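Local coordinates for sporozoite surface protein 2 (Plasmodium vivax, PDB 4HQO) that serves as a sporozoite surface receptor for gliding motility, its adhesive part combining a magnesium-binding von Willebrand factor A domain with a thrombospondin type 1 domain, at residues A[21-26]-A[46-51]; A[70-75]-A[87-92]; A[104-109]-A[144-149]. The protein carries 4 engineered substitutions. All coordinates share one frame; numbering follows the deposited sequence.

All three contacts lie in the von Willebrand factor A domain, on and around its mixed beta-sheet. Contacts 1 and 2 are neighbours, their centres 10 Å apart, and merge where Ile48 CD1 meets Val90 CG2 at 3.7 Å. Contact 3 packs against the opposite face of the sheet, its centre 18 Å from contact 1, and the two meet through the central strand, with Leu24 CD1 3.6 Å from Leu109 CD2. Contacts 2 and 3 do not touch; about 7 Å separates their nearest atoms. Contact 2 carries Glu71 of the sodium site; the Thr106 side chain in contact 3 is about 12 Å from the magnesium, and Asp26 of contact 1 hydrogen-bonds to its ligand Ser28.

Contact 1: A[21-26]-A[46-51]; sequences LYLLVD and GLINSL
Leu21 and Leu51 meet tip to tip where strand 19-26 passes the chain leaving helix 33-49. One methyl, Leu21 CD1, sits against both branches of Leu51, 3.8 Å from its CD1 and 3.8 Å from its CD2, so the end of one side chain closes on the fork of the other. This is the tighter part of the contact. Two residues along the strand, Leu23 divides its branches between neighbouring helix residues. With CG anti to the backbone N (chi1 -178°), its isobutyl group is carried out toward the helix: CD2 comes to 4.0 Å from Ile48 CD1, while CD1 slides past Leu47, approaching Leu47 CD2 at a looser 4.2 Å. Ile48 starts less directly, since its bond to CB does not aim at the strand; an almost extended chi2 of 164° brings CD1 across to Leu23.

The touching residues are all buried, and the junction is held by apolar packing alone. On the far side of the segment 46-51, Asn49 lies at the solvent and Ser50 is partly exposed. There Leu47 O accepts from Ser50 N at 3.0 Å; a second approach, from Ser50 OG, is modelled too short to be more than doubtful. Lys83 adds a hydrogen bond to Asn49 O.

Strand and helix are the first two elements of a beta-alpha-beta unit completed by strand 58-65, whose backbone pairs with Leu21 and Leu23. Strand 126-133 flanks the other edge of strand 19-26 and places Ile130 against both leucines, while Ala86, Leu87 and Val90 of helix 83-96 pack on Ile48.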
ATOM      1  N   LEU A  21      -1.516   0.699  -5.012  1.00 31.19           N
ATOM      2  CA  LEU A  21      -2.315  -0.057  -5.969  1.00 27.26           C
ATOM      3  C   LEU A  21      -1.493  -0.337  -7.221  1.00 27.85           C
ATOM      4  O   LEU A  21      -1.112   0.577  -7.942  1.00 29.16           O
ATOM      5  CB  LEU A  21      -3.580   0.726  -6.316  1.00 27.89           C
ATOM      6  CG  LEU A  21      -4.768  -0.004  -6.958  1.00 33.54           C
ATOM      7  CD1 LEU A  21      -6.028   0.843  -6.794  1.00 31.56           C
ATOM      8  CD2 LEU A  21      -4.529  -0.268  -8.421  1.00 35.86           C
ATOM      9  N   TYR A  22      -1.221  -1.612  -7.458  1.00 25.95           N
ATOM     10  CA  TYR A  22      -0.364  -2.037  -8.551  1.00 26.54           C
ATOM     11  C   TYR A  22      -1.265  -2.523  -9.673  1.00 28.76           C
ATOM     12  O   TYR A  22      -1.883  -3.574  -9.567  1.00 29.03           O
ATOM     13  CB  TYR A  22       0.571  -3.160  -8.080  1.00 25.15           C
ATOM     14  CG  TYR A  22       1.384  -2.804  -6.849  1.00 31.81           C
ATOM     15  CD1 TYR A  22       0.899  -3.065  -5.572  1.00 25.95           C
ATOM     16  CD2 TYR A  22       2.641  -2.214  -6.964  1.00 22.39           C
ATOM     17  CE1 TYR A  22       1.642  -2.745  -4.444  1.00 27.48           C
ATOM     18  CE2 TYR A  22       3.389  -1.888  -5.842  1.00 23.44           C
ATOM     19  CZ  TYR A  22       2.884  -2.156  -4.582  1.00 25.13           C
ATOM     20  OH  TYR A  22       3.616  -1.826  -3.459  1.00 29.80           O
ATOM     21  N   LEU A  23      -1.375  -1.728 -10.729  1.00 24.94           N
ATOM     22  CA  LEU A  23      -2.245  -2.059 -11.847  1.00 26.92           C
ATOM     23  C   LEU A  23      -1.417  -2.715 -12.944  1.00 31.26           C
ATOM     24  O   LEU A  23      -0.575  -2.061 -13.573  1.00 28.53           O
ATOM     25  CB  LEU A  23      -2.934  -0.796 -12.367  1.00 24.55           C
ATOM     26  CG  LEU A  23      -3.937  -0.895 -13.517  1.00 32.60           C
ATOM     27  CD1 LEU A  23      -4.941  -2.008 -13.280  1.00 26.97           C
ATOM     28  CD2 LEU A  23      -4.656   0.442 -13.682  1.00 29.61           C
ATOM     29  N   LEU A  24      -1.643  -4.011 -13.152  1.00 23.92           N
ATOM     30  CA  LEU A  24      -0.852  -4.799 -14.106  1.00 24.81           C
ATOM     31  C   LEU A  24      -1.728  -5.089 -15.320  1.00 26.06           C
ATOM     32  O   LEU A  24      -2.748  -5.780 -15.213  1.00 29.05           O
ATOM     33  CB  LEU A  24      -0.392  -6.110 -13.474  1.00 20.73           C
ATOM     34  CG  LEU A  24       0.248  -6.048 -12.079  1.00 33.22           C
ATOM     35  CD1 LEU A  24       0.707  -7.452 -11.615  1.00 20.91           C
ATOM     36  CD2 LEU A  24       1.410  -5.072 -12.063  1.00 22.64           C
ATOM     37  N   VAL A  25      -1.345  -4.535 -16.464  1.00 22.61           N
ATOM     38  CA  VAL A  25      -2.204  -4.572 -17.646  1.00 21.24           C
ATOM     39  C   VAL A  25      -1.619  -5.483 -18.726  1.00 24.30           C
ATOM     40  O   VAL A  25      -0.481  -5.300 -19.167  1.00 26.08           O
ATOM     41  CB  VAL A  25      -2.455  -3.151 -18.219  1.00 30.18           C
ATOM     42  CG1 VAL A  25      -3.385  -3.218 -19.423  1.00 24.66           C
ATOM     43  CG2 VAL A  25      -3.042  -2.230 -17.142  1.00 23.44           C
ATOM     44  N   ASP A  26      -2.397  -6.482 -19.123  1.00 29.98           N
ATOM     45  CA  ASP A  26      -2.003  -7.421 -20.176  1.00 30.37           C
ATOM     46  C   ASP A  26      -2.094  -6.720 -21.539  1.00 29.52           C
ATOM     47  O   ASP A  26      -3.188  -6.371 -21.978  1.00 28.33           O
ATOM     48  CB  ASP A  26      -2.968  -8.608 -20.137  1.00 25.56           C
ATOM     49  CG  ASP A  26      -2.525  -9.789 -20.995  1.00 34.45           C
ATOM     50  OD1 ASP A  26      -1.790  -9.604 -21.997  1.00 35.06           O
ATOM     51  OD2 ASP A  26      -2.956 -10.917 -20.658  1.00 28.92           O
ATOM     52  N   GLY A  46     -12.523   4.054 -16.598  1.00 29.18           N
ATOM     53  CA  GLY A  46     -13.540   4.020 -15.564  1.00 36.98           C
ATOM     54  C   GLY A  46     -12.956   3.593 -14.227  1.00 40.67           C
ATOM     55  O   GLY A  46     -13.324   4.109 -13.181  1.00 39.08           O
ATOM     56  N   LEU A  47     -12.026   2.648 -14.264  1.00 31.88           N
ATOM     57  CA  LEU A  47     -11.368   2.199 -13.051  1.00 36.07           C
ATOM     58  C   LEU A  47     -10.602   3.344 -12.405  1.00 38.07           C
ATOM     59  O   LEU A  47     -10.832   3.683 -11.244  1.00 35.94           O
ATOM     60  CB  LEU A  47     -10.416   1.054 -13.376  1.00 32.20           C
ATOM     61  CG  LEU A  47      -9.719   0.304 -12.253  1.00 42.90           C
ATOM     62  CD1 LEU A  47     -10.739  -0.200 -11.253  1.00 40.27           C
ATOM     63  CD2 LEU A  47      -8.951  -0.860 -12.858  1.00 39.85           C
ATOM     64  N   ILE A  48      -9.697   3.943 -13.171  1.00 32.22           N
ATOM     65  CA  ILE A  48      -8.829   4.988 -12.651  1.00 30.22           C
ATOM     66  C   ILE A  48      -9.606   6.244 -12.272  1.00 37.74           C
ATOM     67  O   ILE A  48      -9.292   6.902 -11.284  1.00 43.67           O
ATOM     68  CB  ILE A  48      -7.687   5.302 -13.638  1.00 37.89           C
ATOM     69  CG1 ILE A  48      -6.655   4.175 -13.583  1.00 30.81           C
ATOM     70  CG2 ILE A  48      -7.048   6.651 -13.323  1.00 33.20           C
ATOM     71  CD1 ILE A  48      -5.675   4.139 -14.759  1.00 31.82           C
ATOM     72  N   ASN A  49     -10.644   6.553 -13.042  1.00 34.16           N
ATOM     73  CA  ASN A  49     -11.522   7.665 -12.722  1.00 36.43           C
ATOM     74  C   ASN A  49     -12.245   7.476 -11.398  1.00 41.99           C
ATOM     75  O   ASN A  49     -12.713   8.440 -10.810  1.00 37.92           O
ATOM     76  CB  ASN A  49     -12.544   7.881 -13.840  1.00 41.42           C
ATOM     77  CG  ASN A  49     -12.960   9.318 -13.964  1.00 50.55           C
ATOM     78  OD1 ASN A  49     -12.119  10.211 -14.042  1.00 50.01           O
ATOM     79  ND2 ASN A  49     -14.266   9.559 -13.960  1.00 66.65           N
ATOM     80  N   SER A  50     -12.332   6.238 -10.923  1.00 39.21           N
ATOM     81  CA  SER A  50     -13.047   5.956  -9.684  1.00 42.43           C
ATOM     82  C   SER A  50     -12.111   6.024  -8.486  1.00 41.13           C
ATOM     83  O   SER A  50     -12.559   5.964  -7.352  1.00 45.08           O
ATOM     84  CB  SER A  50     -13.670   4.558  -9.732  1.00 41.40           C
ATOM     85  OG  SER A  50     -12.669   3.556  -9.547  1.00 38.59           O
ATOM     86  N   LEU A  51     -10.810   6.118  -8.739  1.00 41.08           N
ATOM     87  CA  LEU A  51      -9.826   6.073  -7.662  1.00 37.62           C
ATOM     88  C   LEU A  51      -9.498   7.457  -7.138  1.00 51.22           C
ATOM     89  O   LEU A  51      -9.124   8.344  -7.901  1.00 44.76           O
ATOM     90  CB  LEU A  51      -8.534   5.433  -8.142  1.00 30.09           C
ATOM     91  CG  LEU A  51      -8.602   3.995  -8.637  1.00 35.29           C
ATOM     92  CD1 LEU A  51      -7.234   3.599  -9.155  1.00 28.54           C
ATOM     93  CD2 LEU A  51      -9.048   3.103  -7.497  1.00 35.80           C
TER

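Contact 2: A[70-75]-A[87-92]; sequences TELIRL and LSKVTE. With NA (sodium ion), chain G.
Lys89 lays its aliphatic stem along Ile73 and Leu72. The side chains of Ile73 and Lys89 run antiparallel alongside one another, with Ile73 CD1 4.1 Å from both CB and CG of the lysine, and Leu72 CB lies 4.3 Å from Lys89 CG. CG of the lysine is anti to the backbone N (chi1 179°), but the chain then bends at chi2 and chi3, bringing the ammonium within a water's reach of Leu72 O. That water bridges the segments, donating to Leu72 O at 2.9 Å and accepting from Lys89 NZ at 3.0 Å.

The backbones of Leu72 and Ile73 both bond to Met62 of strand 58-65, forming a classic beta bulge in the edge strand of the sheet, and both residues direct their CB toward the helix. A second partner fixes the ammonium: Glu92, one helical turn on, forms a salt bridge with NZ through OE1, met from above the carboxylate plane. Further out, Glu71 OE1 binds the sodium ion at 2.2 Å together with Tyr61 OH. Its other oxygen, OE2, forms a salt bridge with Arg74 NH2 at 3.0 Å, lying close to the guanidinium plane, while the nitrogen approaches from above the carboxylate plane.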
ATOM      1  N   THR A  70       6.759  -3.236 -19.172  1.00 23.61           N
ATOM      2  CA  THR A  70       7.043  -1.813 -19.192  1.00 27.80           C
ATOM      3  C   THR A  70       6.414  -1.160 -17.983  1.00 29.26           C
ATOM      4  O   THR A  70       5.191  -1.151 -17.827  1.00 25.45           O
ATOM      5  CB  THR A  70       6.524  -1.122 -20.484  1.00 29.11           C
ATOM      6  OG1 THR A  70       6.920  -1.884 -21.635  1.00 31.41           O
ATOM      7  CG2 THR A  70       7.091   0.284 -20.588  1.00 26.83           C
ATOM      8  N   GLU A  71       7.272  -0.630 -17.122  1.00 21.26           N
ATOM      9  CA  GLU A  71       6.844   0.104 -15.948  1.00 23.11           C
ATOM     10  C   GLU A  71       6.452   1.508 -16.393  1.00 19.23           C
ATOM     11  O   GLU A  71       7.305   2.299 -16.791  1.00 27.64           O
ATOM     12  CB  GLU A  71       8.010   0.150 -14.971  1.00 32.67           C
ATOM     13  CG  GLU A  71       7.862   1.026 -13.746  1.00 35.47           C
ATOM     14  CD  GLU A  71       9.113   0.917 -12.866  1.00 56.04           C
ATOM     15  OE1 GLU A  71       9.404  -0.195 -12.377  1.00 64.25           O
ATOM     16  OE2 GLU A  71       9.849   1.913 -12.720  1.00 57.65           O
ATOM     17  N   LEU A  72       5.154   1.797 -16.341  1.00 23.04           N
ATOM     18  CA  LEU A  72       4.602   3.031 -16.893  1.00 27.62           C
ATOM     19  C   LEU A  72       4.481   4.120 -15.835  1.00 26.18           C
ATOM     20  O   LEU A  72       4.733   5.291 -16.108  1.00 26.37           O
ATOM     21  CB  LEU A  72       3.230   2.761 -17.501  1.00 21.75           C
ATOM     22  CG  LEU A  72       3.178   1.803 -18.694  1.00 24.71           C
ATOM     23  CD1 LEU A  72       1.736   1.667 -19.172  1.00 28.67           C
ATOM     24  CD2 LEU A  72       4.062   2.308 -19.831  1.00 23.36           C
ATOM     25  N   ILE A  73       4.086   3.731 -14.626  1.00 32.61           N
ATOM     26  CA  ILE A  73       3.896   4.687 -13.541  1.00 29.83           C
ATOM     27  C   ILE A  73       4.528   4.129 -12.274  1.00 26.41           C
ATOM     28  O   ILE A  73       4.191   3.015 -11.866  1.00 29.05           O
ATOM     29  CB  ILE A  73       2.381   4.960 -13.299  1.00 26.53           C
ATOM     30  CG1 ILE A  73       1.716   5.507 -14.571  1.00 28.04           C
ATOM     31  CG2 ILE A  73       2.175   5.902 -12.113  1.00 20.57           C
ATOM     32  CD1 ILE A  73       0.231   5.791 -14.420  1.00 25.52           C
ATOM     33  N   ARG A  74       5.456   4.884 -11.674  1.00 23.44           N
ATOM     34  CA  ARG A  74       6.070   4.495 -10.390  1.00 29.21           C
ATOM     35  C   ARG A  74       5.327   5.069  -9.196  1.00 34.15           C
ATOM     36  O   ARG A  74       4.872   6.215  -9.243  1.00 30.19           O
ATOM     37  CB  ARG A  74       7.543   4.935 -10.315  1.00 27.95           C
ATOM     38  CG  ARG A  74       8.465   4.112 -11.216  1.00 40.31           C
ATOM     39  CD  ARG A  74       9.949   4.451 -11.037  1.00 40.56           C
ATOM     40  NE  ARG A  74      10.434   4.219  -9.677  1.00 54.07           N
ATOM     41  CZ  ARG A  74      10.567   3.019  -9.105  1.00 72.28           C
ATOM     42  NH1 ARG A  74      11.018   2.932  -7.858  1.00 76.58           N
ATOM     43  NH2 ARG A  74      10.240   1.906  -9.761  1.00 62.43           N
ATOM     44  N   LEU A  75       5.244   4.289  -8.119  1.00 30.59           N
ATOM     45  CA  LEU A  75       4.612   4.726  -6.869  1.00 26.88           C
ATOM     46  C   LEU A  75       5.121   6.069  -6.392  1.00 31.80           C
ATOM     47  O   LEU A  75       6.329   6.277  -6.280  1.00 28.95           O
ATOM     48  CB  LEU A  75       4.856   3.716  -5.737  1.00 37.80           C
ATOM     49  CG  LEU A  75       4.070   2.415  -5.665  1.00 30.22           C
ATOM     50  CD1 LEU A  75       4.512   1.596  -4.419  1.00 24.83           C
ATOM     51  CD2 LEU A  75       2.583   2.696  -5.631  1.00 23.23           C
ATOM     52  N   LEU A  87      -4.687   9.376 -16.053  1.00 29.25           N
ATOM     53  CA  LEU A  87      -5.583   9.267 -17.194  1.00 30.96           C
ATOM     54  C   LEU A  87      -4.887   9.623 -18.506  1.00 31.79           C
ATOM     55  O   LEU A  87      -5.172   9.010 -19.528  1.00 34.03           O
ATOM     56  CB  LEU A  87      -6.856  10.113 -16.997  1.00 28.60           C
ATOM     57  CG  LEU A  87      -7.812   9.516 -15.943  1.00 35.36           C
ATOM     58  CD1 LEU A  87      -8.938  10.466 -15.610  1.00 34.26           C
ATOM     59  CD2 LEU A  87      -8.366   8.153 -16.401  1.00 32.23           C
ATOM     60  N   SER A  88      -3.978  10.601 -18.483  1.00 29.12           N
ATOM     61  CA  SER A  88      -3.207  10.935 -19.691  1.00 33.69           C
ATOM     62  C   SER A  88      -2.363   9.744 -20.135  1.00 29.30           C
ATOM     63  O   SER A  88      -2.157   9.538 -21.327  1.00 31.63           O
ATOM     64  CB  SER A  88      -2.300  12.153 -19.483  1.00 28.66           C
ATOM     65  OG  SER A  88      -3.052  13.305 -19.159  1.00 59.24           O
ATOM     66  N   LYS A  89      -1.881   8.956 -19.176  1.00 29.69           N
ATOM     67  CA  LYS A  89      -1.086   7.778 -19.522  1.00 31.45           C
ATOM     68  C   LYS A  89      -1.966   6.771 -20.261  1.00 32.71           C
ATOM     69  O   LYS A  89      -1.547   6.170 -21.244  1.00 33.32           O
ATOM     70  CB  LYS A  89      -0.429   7.161 -18.280  1.00 25.67           C
ATOM     71  CG  LYS A  89       0.420   5.899 -18.559  1.00 24.42           C
ATOM     72  CD  LYS A  89       1.507   6.178 -19.584  1.00 28.98           C
ATOM     73  CE  LYS A  89       2.481   7.230 -19.094  1.00 33.52           C
ATOM     74  NZ  LYS A  89       3.480   7.575 -20.134  1.00 39.22           N
ATOM     75  N   VAL A  90      -3.199   6.606 -19.793  1.00 31.52           N
ATOM     76  CA  VAL A  90      -4.159   5.746 -20.474  1.00 31.30           C
ATOM     77  C   VAL A  90      -4.404   6.243 -21.904  1.00 34.54           C
ATOM     78  O   VAL A  90      -4.467   5.452 -22.848  1.00 33.01           O
ATOM     79  CB  VAL A  90      -5.501   5.701 -19.719  1.00 34.03           C
ATOM     80  CG1 VAL A  90      -6.526   4.847 -20.482  1.00 29.64           C
ATOM     81  CG2 VAL A  90      -5.297   5.180 -18.292  1.00 27.99           C
ATOM     82  N   THR A  91      -4.535   7.558 -22.057  1.00 28.07           N
ATOM     83  CA  THR A  91      -4.781   8.161 -23.370  1.00 30.84           C
ATOM     84  C   THR A  91      -3.634   7.865 -24.334  1.00 34.99           C
ATOM     85  O   THR A  91      -3.849   7.562 -25.508  1.00 33.77           O
ATOM     86  CB  THR A  91      -5.001   9.671 -23.274  1.00 36.80           C
ATOM     87  OG1 THR A  91      -6.221   9.921 -22.568  1.00 38.41           O
ATOM     88  CG2 THR A  91      -5.091  10.312 -24.691  1.00 29.76           C
ATOM     89  N   GLU A  92      -2.420   7.936 -23.809  1.00 34.48           N
ATOM     90  CA  GLU A  92      -1.216   7.596 -24.543  1.00 38.40           C
ATOM     91  C   GLU A  92      -1.254   6.136 -24.984  1.00 36.61           C
ATOM     92  O   GLU A  92      -0.824   5.799 -26.085  1.00 35.90           O
ATOM     93  CB  GLU A  92      -0.013   7.834 -23.636  1.00 49.71           C
ATOM     94  CG  GLU A  92       1.213   8.367 -24.324  1.00 58.61           C
ATOM     95  CD  GLU A  92       2.333   8.648 -23.345  1.00 65.29           C
ATOM     96  OE1 GLU A  92       2.047   9.181 -22.246  1.00 54.08           O
ATOM     97  OE2 GLU A  92       3.495   8.326 -23.672  1.00 73.29           O
TER
HETATM   98 NA    NA G 305       8.157  -1.954 -12.011  1.00 53.73          NA
HETATM   99  O   HOH W   1       5.675   6.190 -18.680  1.00 34.12           O

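Contact 3: A[104-109]-A[144-149]; sequences SMTAAL and LEVANK. Engineered in segment 104-109: Ser104 (natural residue Asn).
Val146 points its forked side chain at helix 105-117 and is met there by Leu109 and Thr106, which lie three residues apart on one face of that helix. Both pairs cross at a slant. CG1 of Val146 does most of the touching: it is 3.7 Å from Leu109 CB and also 3.7 Å from Leu109 CD1, so it fits into the bend of the leucine between the root and one branch. The second methyl, CG2, rests 4.0 Å from Leu109 CB, close to the helix backbone. A chi1 of 61° wedges CG1 between the backbone N and the carbonyl carbon of its own residue, a sterically demanding place that sends this methyl out between Leu109 and Thr106.

Thr106 offers its methyl, not its hydroxyl: CG2, anti to the backbone N, stands 4.2 Å from Val146 CG1. Leu109, by contrast, directs its CB toward the other helix, and its CG lies beside the backbone N (chi1 -73°), leaving CD1 to close on the valine. The backbones come near, with CA of Thr106 and CA of Val146 6.6 Å apart, as the small side chains allow.

Asp110 and Gln113 also touch Val146, so it enters the diamond of residues 106, 109, 110 and 113 as a knob into a hole, while the two helices run in the same general direction. At the start of the first helix, the engineered Ser104 occupies the N-cap position without capping it; its OG bonds to Gly66 O instead. Just before it comes Thr103, which with Ser28 and Ser30 binds the magnesium. This is the metal-ion-dependent adhesion site of the von Willebrand factor A fold, a Rossmann-like sheet flanked by helices such as these two.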
ATOM      1  N   SER A 104       4.103 -11.849 -20.516  1.00 28.32           N
ATOM      2  CA  SER A 104       5.013 -11.905 -19.377  1.00 32.35           C
ATOM      3  C   SER A 104       4.313 -11.632 -18.036  1.00 32.11           C
ATOM      4  O   SER A 104       4.633 -10.668 -17.330  1.00 24.82           O
ATOM      5  CB  SER A 104       6.144 -10.903 -19.578  1.00 31.42           C
ATOM      6  OG  SER A 104       6.961 -11.282 -20.667  1.00 41.53           O
ATOM      7  N   MET A 105       3.365 -12.487 -17.675  1.00 27.72           N
ATOM      8  CA  MET A 105       2.535 -12.209 -16.502  1.00 28.48           C
ATOM      9  C   MET A 105       3.314 -12.398 -15.194  1.00 31.20           C
ATOM     10  O   MET A 105       3.160 -11.626 -14.253  1.00 31.48           O
ATOM     11  CB  MET A 105       1.281 -13.085 -16.515  1.00 26.22           C
ATOM     12  CG  MET A 105       0.358 -12.858 -15.339  1.00 26.97           C
ATOM     13  SD  MET A 105      -1.008 -14.026 -15.302  1.00 30.99           S
ATOM     14  CE  MET A 105      -1.811 -13.629 -16.855  1.00 25.81           C
ATOM     15  N   THR A 106       4.149 -13.428 -15.148  1.00 28.40           N
ATOM     16  CA  THR A 106       4.966 -13.711 -13.970  1.00 26.08           C
ATOM     17  C   THR A 106       5.927 -12.547 -13.717  1.00 34.01           C
ATOM     18  O   THR A 106       6.095 -12.114 -12.585  1.00 30.03           O
ATOM     19  CB  THR A 106       5.762 -15.017 -14.152  1.00 24.83           C
ATOM     20  OG1 THR A 106       4.850 -16.119 -14.241  1.00 34.78           O
ATOM     21  CG2 THR A 106       6.763 -15.241 -12.991  1.00 24.73           C
ATOM     22  N   ALA A 107       6.545 -12.033 -14.778  1.00 27.64           N
ATOM     23  CA  ALA A 107       7.474 -10.906 -14.642  1.00 28.46           C
ATOM     24  C   ALA A 107       6.795  -9.623 -14.125  1.00 23.93           C
ATOM     25  O   ALA A 107       7.375  -8.885 -13.330  1.00 33.96           O
ATOM     26  CB  ALA A 107       8.218 -10.648 -15.964  1.00 26.51           C
ATOM     27  N   ALA A 108       5.564  -9.367 -14.555  1.00 26.67           N
ATOM     28  CA  ALA A 108       4.831  -8.193 -14.067  1.00 24.68           C
ATOM     29  C   ALA A 108       4.528  -8.323 -12.570  1.00 34.83           C
ATOM     30  O   ALA A 108       4.712  -7.380 -11.797  1.00 27.56           O
ATOM     31  CB  ALA A 108       3.545  -7.999 -14.860  1.00 24.79           C
ATOM     32  N   LEU A 109       4.070  -9.502 -12.171  1.00 26.84           N
ATOM     33  CA  LEU A 109       3.771  -9.780 -10.769  1.00 29.94           C
ATOM     34  C   LEU A 109       5.042  -9.737  -9.924  1.00 31.71           C
ATOM     35  O   LEU A 109       5.021  -9.325  -8.762  1.00 28.69           O
ATOM     36  CB  LEU A 109       3.082 -11.136 -10.634  1.00 25.24           C
ATOM     37  CG  LEU A 109       1.630 -11.221 -11.093  1.00 34.08           C
ATOM     38  CD1 LEU A 109       1.282 -12.664 -11.401  1.00 30.38           C
ATOM     39  CD2 LEU A 109       0.695 -10.660 -10.014  1.00 30.81           C
ATOM     40  N   LEU A 144       0.971 -18.580 -11.180  1.00 27.98           N
ATOM     41  CA  LEU A 144       0.254 -18.967  -9.965  1.00 35.19           C
ATOM     42  C   LEU A 144       1.167 -18.902  -8.745  1.00 43.26           C
ATOM     43  O   LEU A 144       0.747 -18.535  -7.647  1.00 38.63           O
ATOM     44  CB  LEU A 144      -0.302 -20.393 -10.093  1.00 36.86           C
ATOM     45  CG  LEU A 144      -1.447 -20.657 -11.075  1.00 47.72           C
ATOM     46  CD1 LEU A 144      -1.818 -22.123 -11.068  1.00 48.35           C
ATOM     47  CD2 LEU A 144      -2.662 -19.813 -10.729  1.00 42.92           C
ATOM     48  N   GLU A 145       2.424 -19.270  -8.951  1.00 32.36           N
ATOM     49  CA  GLU A 145       3.390 -19.373  -7.871  1.00 33.65           C
ATOM     50  C   GLU A 145       3.700 -18.000  -7.287  1.00 36.37           C
ATOM     51  O   GLU A 145       3.708 -17.820  -6.070  1.00 37.59           O
ATOM     52  CB  GLU A 145       4.677 -20.019  -8.382  1.00 32.31           C
ATOM     53  CG  GLU A 145       5.741 -20.213  -7.316  1.00 34.23           C
ATOM     54  CD  GLU A 145       7.073 -20.659  -7.908  1.00 38.90           C
ATOM     55  OE1 GLU A 145       7.442 -20.180  -9.006  1.00 44.26           O
ATOM     56  OE2 GLU A 145       7.742 -21.491  -7.285  1.00 39.61           O
ATOM     57  N   VAL A 146       3.958 -17.029  -8.154  1.00 31.21           N
ATOM     58  CA  VAL A 146       4.270 -15.689  -7.674  1.00 35.74           C
ATOM     59  C   VAL A 146       3.039 -14.999  -7.078  1.00 35.48           C
ATOM     60  O   VAL A 146       3.152 -14.275  -6.086  1.00 34.69           O
ATOM     61  CB  VAL A 146       4.929 -14.805  -8.757  1.00 33.14           C
ATOM     62  CG1 VAL A 146       4.008 -14.629  -9.947  1.00 31.11           C
ATOM     63  CG2 VAL A 146       5.300 -13.450  -8.175  1.00 30.80           C
ATOM     64  N   ALA A 147       1.868 -15.230  -7.665  1.00 31.82           N
ATOM     65  CA  ALA A 147       0.630 -14.676  -7.116  1.00 31.78           C
ATOM     66  C   ALA A 147       0.435 -15.203  -5.701  1.00 39.37           C
ATOM     67  O   ALA A 147       0.068 -14.464  -4.793  1.00 39.66           O
ATOM     68  CB  ALA A 147      -0.545 -15.061  -7.964  1.00 26.79           C
ATOM     69  N   ASN A 148       0.694 -16.494  -5.530  1.00 37.54           N
ATOM     70  CA  ASN A 148       0.567 -17.132  -4.238  1.00 33.47           C
ATOM     71  C   ASN A 148       1.557 -16.568  -3.220  1.00 40.45           C
ATOM     72  O   ASN A 148       1.204 -16.368  -2.069  1.00 35.24           O
ATOM     73  CB  ASN A 148       0.716 -18.650  -4.371  1.00 41.92           C
ATOM     74  CG  ASN A 148      -0.581 -19.330  -4.758  1.00 68.99           C
ATOM     75  OD1 ASN A 148      -1.663 -18.768  -4.588  1.00 81.00           O
ATOM     76  ND2 ASN A 148      -0.480 -20.548  -5.283  1.00 85.56           N
ATOM     77  N   LYS A 149       2.789 -16.309  -3.648  1.00 32.10           N
ATOM     78  CA  LYS A 149       3.782 -15.701  -2.769  1.00 41.73           C
ATOM     79  C   LYS A 149       3.347 -14.300  -2.336  1.00 38.22           C
ATOM     80  O   LYS A 149       3.552 -13.905  -1.198  1.00 44.92           O
ATOM     81  CB  LYS A 149       5.146 -15.634  -3.454  1.00 38.88           C
ATOM     82  CG  LYS A 149       5.846 -16.976  -3.568  1.00 46.35           C
ATOM     83  CD  LYS A 149       7.185 -16.835  -4.263  1.00 52.56           C
ATOM     84  CE  LYS A 149       7.930 -18.166  -4.310  1.00 63.37           C
ATOM     85  NZ  LYS A 149       9.205 -18.048  -5.071  1.00 68.26           N
TER